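Local atomic coordinates of cytochrome c' (Rhodopseudomonas palustris, PDB entry 1MQV), a protein that is of unknown exact function but carries a covalently bound, high-spin heme c with no sixth iron ligand and probably transfers electrons. Residues A104-G107 with G108-N112; T90-Q93 with G94-D98. The protein carries 3 engineered substitutions. All coordinates share one frame; numbering follows the deposited sequence.

Both contacts are local, each within one continuous run of chain. Their centres lie 11 Å apart, on the same side of the chain's centre. Interaction 2 comes first, at the C-terminal end of helix 75-95 and in the short link that follows. Interaction 1 comes next, in the middle of helix 99-120. The two helices are consecutive in the four-helix bundle. They touch where Val-109 CG2 meets Ala-92 CB at 3.6 Å and where Ile-106 CD1 meets Ile-96 CD1 at 3.9 Å. Asn-105 CB also packs on Ile-96 CG1. Interaction 2 thus ends one helix beside the next, and interaction 1 leads along that next helix to the heme site.

Interaction 1: residues A104-G107 with G108-N112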
# COMPACT_ATOMS: atom_id res chain seq x y z
N ALA A 104 3.97 -8.15 -16.43
CA ALA A 104 4.91 -7.12 -16.83
C ALA A 104 4.84 -5.86 -15.98
O ALA A 104 5.86 -5.23 -15.71
CB ALA A 104 4.69 -6.75 -18.30
N ASN A 105 3.64 -5.52 -15.52
CA ASN A 105 3.41 -4.25 -14.82
C ASN A 105 3.19 -4.17 -13.31
O ASN A 105 3.29 -3.09 -12.70
CB ASN A 105 2.27 -3.54 -15.51
CG ASN A 105 2.62 -3.21 -16.95
OD1 ASN A 105 3.68 -2.67 -17.21
ND2 ASN A 105 1.76 -3.57 -17.88
N ILE A 106 2.94 -5.31 -12.69
CA ILE A 106 2.63 -5.28 -11.26
C ILE A 106 3.81 -4.86 -10.40
O ILE A 106 3.61 -4.28 -9.32
CB ILE A 106 2.05 -6.67 -10.80
CG1 ILE A 106 1.29 -6.52 -9.45
CG2 ILE A 106 3.18 -7.72 -10.71
CD1 ILE A 106 0.10 -5.53 -9.52
N GLY A 107 5.04 -5.16 -10.82
CA GLY A 107 6.22 -4.78 -10.04
C GLY A 107 6.30 -3.30 -9.68
O GLY A 107 6.73 -2.94 -8.57
N GLY A 108 5.91 -2.43 -10.61
CA GLY A 108 5.95 -1.00 -10.34
C GLY A 108 5.06 -0.59 -9.17
O GLY A 108 5.34 0.36 -8.43
N VAL A 109 3.98 -1.33 -9.01
CA VAL A 109 3.06 -1.06 -7.93
C VAL A 109 3.61 -1.55 -6.60
O VAL A 109 3.81 -0.77 -5.64
CB VAL A 109 1.70 -1.76 -8.19
CG1 VAL A 109 0.72 -1.43 -7.08
CG2 VAL A 109 1.14 -1.34 -9.58
N LEU A 110 3.85 -2.86 -6.56
CA LEU A 110 4.32 -3.52 -5.35
C LEU A 110 5.68 -3.08 -4.83
O LEU A 110 5.97 -3.26 -3.64
CB LEU A 110 4.29 -5.05 -5.53
CG LEU A 110 2.96 -5.71 -5.94
CD1 LEU A 110 3.11 -7.22 -5.87
CD2 LEU A 110 1.82 -5.25 -5.01
N GLY A 111 6.54 -2.54 -5.69
CA GLY A 111 7.84 -2.12 -5.19
C GLY A 111 7.76 -0.97 -4.18
O GLY A 111 8.68 -0.77 -3.36
N ASN A 112 6.66 -0.23 -4.22
CA ASN A 112 6.45 0.90 -3.34
C ASN A 112 6.28 0.40 -1.91
O ASN A 112 6.63 1.13 -0.98
CB ASN A 112 5.19 1.66 -3.79
CG ASN A 112 5.45 2.48 -5.01
OD1 ASN A 112 6.26 3.42 -4.96
ND2 ASN A 112 4.79 2.12 -6.13
O HOH W 1 6.61 -3.49 -13.36
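Ile-106 meets Val-109 and Leu-110 one helical turn further on, first through its backbone oxygen. Ile-106 O accepts two bonds. Leu-110 N is 3.1 Å from Ile-106 O and nearly in line with the carbonyl bond (C=O...N 166°). Val-109 N is 3.0 Å from Ile-106 O but stands well above the carbonyl plane, 56° out of it. Gly-107 O takes Gly-111 N at 2.9 Å. Gly-108 N has weaker partners. Its bond to Asn-105 O is weak and long, and a water that donates to Ala-104 O also accepts weakly from Gly-108 N. The helix is kinked here: the regular bond from Gly-108 N to Ala-104 O is missing, and the water bridges the two atoms.

Apolar contacts follow the same spacing. Ile-106 CG1 lies opposite the backbone N (chi1 -161°), and this branch lies against Leu-110, with CG1 to Leu-110 CG at 4.0 Å. The two side chains cross at a slant. Ile-106 CD1 comes near Val-109 CB, at 4.3 Å. The three residues belong to helix 99-120 of the four-helix bundle, the helix that carries the two covalent heme links and the axial histidine, His-117. Ile-106 also packs on Ile-22 and Leu-26 of helix 4-27, and Leu-110 on Thr-19, so this face of the helix is turned to that neighbour.

A side-chain amide forms the last group. Asn-112 ND2 donates to Val-109 O at 3.1 Å, and Asn-112 N reaches the same oxygen at 3.2 Å. Both come from the same face of the carbonyl plane. The side chain thus folds back on the preceding turn, at a second kink, where Asn-112 N bonds three residues back instead of four. Asn-112 is buried and lines the heme pocket. It also packs on Leu-81, Lys-84 and Ala-88 of helix 75-95.

Interaction 2: residues T90-Q93 with G94-D98; sequences TAAQ and GTIKD
The carbonyl group of Ala-91 is met by Thr-95 and Gly-94 from different directions. Thr-95 N donates to Ala-91 O at 2.9 Å and lies in the carbonyl plane. Gly-94 N is equally close to Ala-91 O, at 2.9 Å, but sits over one face, 57° out of the plane. The next carbonyl, of Ala-92, takes Ile-96 N at 2.8 Å from Ala-92 O, with the donor tilted 28° from the plane. Ala-91 O thus accepts both an alpha-type bond, from four residues on, and a 3-10-type bond, from three residues on, as is common in the last turn of a helix.

The threonine side chain closes round the same oxygen. Thr-95 CG2 lies 3.4 Å from Ala-91 O. The hydroxyl sits between the backbone N and the carbonyl carbon of its own residue (chi1 66°). This turns Thr-95 OG1 back over the previous turn, 3.3 Å from Ala-92 CA. Its bond to Ala-91 O, at 3.5 Å, is weak.

Ile-96 provides the apolar side. Its CB and CG1 both rest by Ala-92 O. CD1 reaches past them to Ala-92 CB, at 3.9 Å. Both residues are buried. Ala-92 also packs on Leu-41 of helix 34-50, and Ile-96 on Leu-102 of helix 99-120.

Past this turn the chain leaves helical geometry at Ile-96. Lys-97 N bonds to Ser-101 OG, and so does Asp-98 OD1. Asp-98 is the N-cap of the following helix, where its side chain caps a backbone N. Helix 75-95 therefore ends and helix 99-120 starts within a few residues, in the short connection between two consecutive helices of the cytochrome c' four-helix bundle.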
# COMPACT_ATOMS: atom_id res chain seq x y z
N THR A 90 -3.37 3.37 -9.52
CA THR A 90 -4.34 3.94 -10.42
C THR A 90 -3.92 3.76 -11.86
O THR A 90 -4.76 3.46 -12.73
CB THR A 90 -4.57 5.43 -10.09
OG1 THR A 90 -5.14 5.51 -8.77
CG2 THR A 90 -5.52 6.07 -11.09
N ALA A 91 -2.64 3.92 -12.15
CA ALA A 91 -2.19 3.73 -13.54
C ALA A 91 -2.30 2.23 -13.91
O ALA A 91 -2.65 1.87 -15.04
CB ALA A 91 -0.76 4.24 -13.69
N ALA A 92 -2.05 1.35 -12.95
CA ALA A 92 -2.13 -0.08 -13.21
C ALA A 92 -3.56 -0.56 -13.53
O ALA A 92 -3.73 -1.58 -14.19
CB ALA A 92 -1.52 -0.89 -12.00
N GLN A 93 -4.59 0.19 -13.13
CA GLN A 93 -5.96 -0.21 -13.46
C GLN A 93 -6.10 -0.04 -14.95
O GLN A 93 -6.85 -0.76 -15.59
CB GLN A 93 -6.98 0.66 -12.73
CG GLN A 93 -6.91 0.44 -11.21
CD GLN A 93 -7.80 1.38 -10.39
OE1 GLN A 93 -7.39 1.87 -9.34
NE2 GLN A 93 -9.02 1.61 -10.85
N GLY A 94 -5.35 0.90 -15.51
CA GLY A 94 -5.41 1.12 -16.94
C GLY A 94 -4.44 0.24 -17.70
O GLY A 94 -4.73 -0.18 -18.83
N THR A 95 -3.29 -0.08 -17.11
CA THR A 95 -2.29 -0.89 -17.82
C THR A 95 -2.39 -2.40 -17.63
O THR A 95 -1.89 -3.15 -18.47
CB THR A 95 -0.87 -0.46 -17.45
OG1 THR A 95 -0.61 -0.75 -16.06
CG2 THR A 95 -0.71 1.04 -17.68
N ILE A 96 -3.00 -2.86 -16.54
CA ILE A 96 -3.12 -4.31 -16.34
C ILE A 96 -4.49 -4.82 -16.82
O ILE A 96 -5.51 -4.71 -16.14
CB ILE A 96 -2.84 -4.68 -14.86
CG1 ILE A 96 -1.38 -4.33 -14.56
CG2 ILE A 96 -3.09 -6.21 -14.61
CD1 ILE A 96 -0.94 -4.54 -13.10
N LYS A 97 -4.49 -5.43 -18.00
CA LYS A 97 -5.73 -5.87 -18.64
C LYS A 97 -5.81 -7.38 -18.92
O LYS A 97 -6.86 -7.88 -19.36
CB LYS A 97 -5.88 -5.11 -19.96
CG LYS A 97 -4.86 -5.59 -21.00
CD LYS A 97 -4.94 -4.84 -22.31
CE LYS A 97 -4.20 -3.53 -22.22
NZ LYS A 97 -4.28 -2.77 -23.49
N ASP A 98 -4.71 -8.08 -18.69
CA ASP A 98 -4.65 -9.52 -18.90
C ASP A 98 -3.50 -10.06 -18.08
O ASP A 98 -2.78 -9.28 -17.49
CB ASP A 98 -4.46 -9.85 -20.38
CG ASP A 98 -3.32 -9.08 -21.04
OD1 ASP A 98 -2.33 -8.74 -20.36
OD2 ASP A 98 -3.41 -8.83 -22.26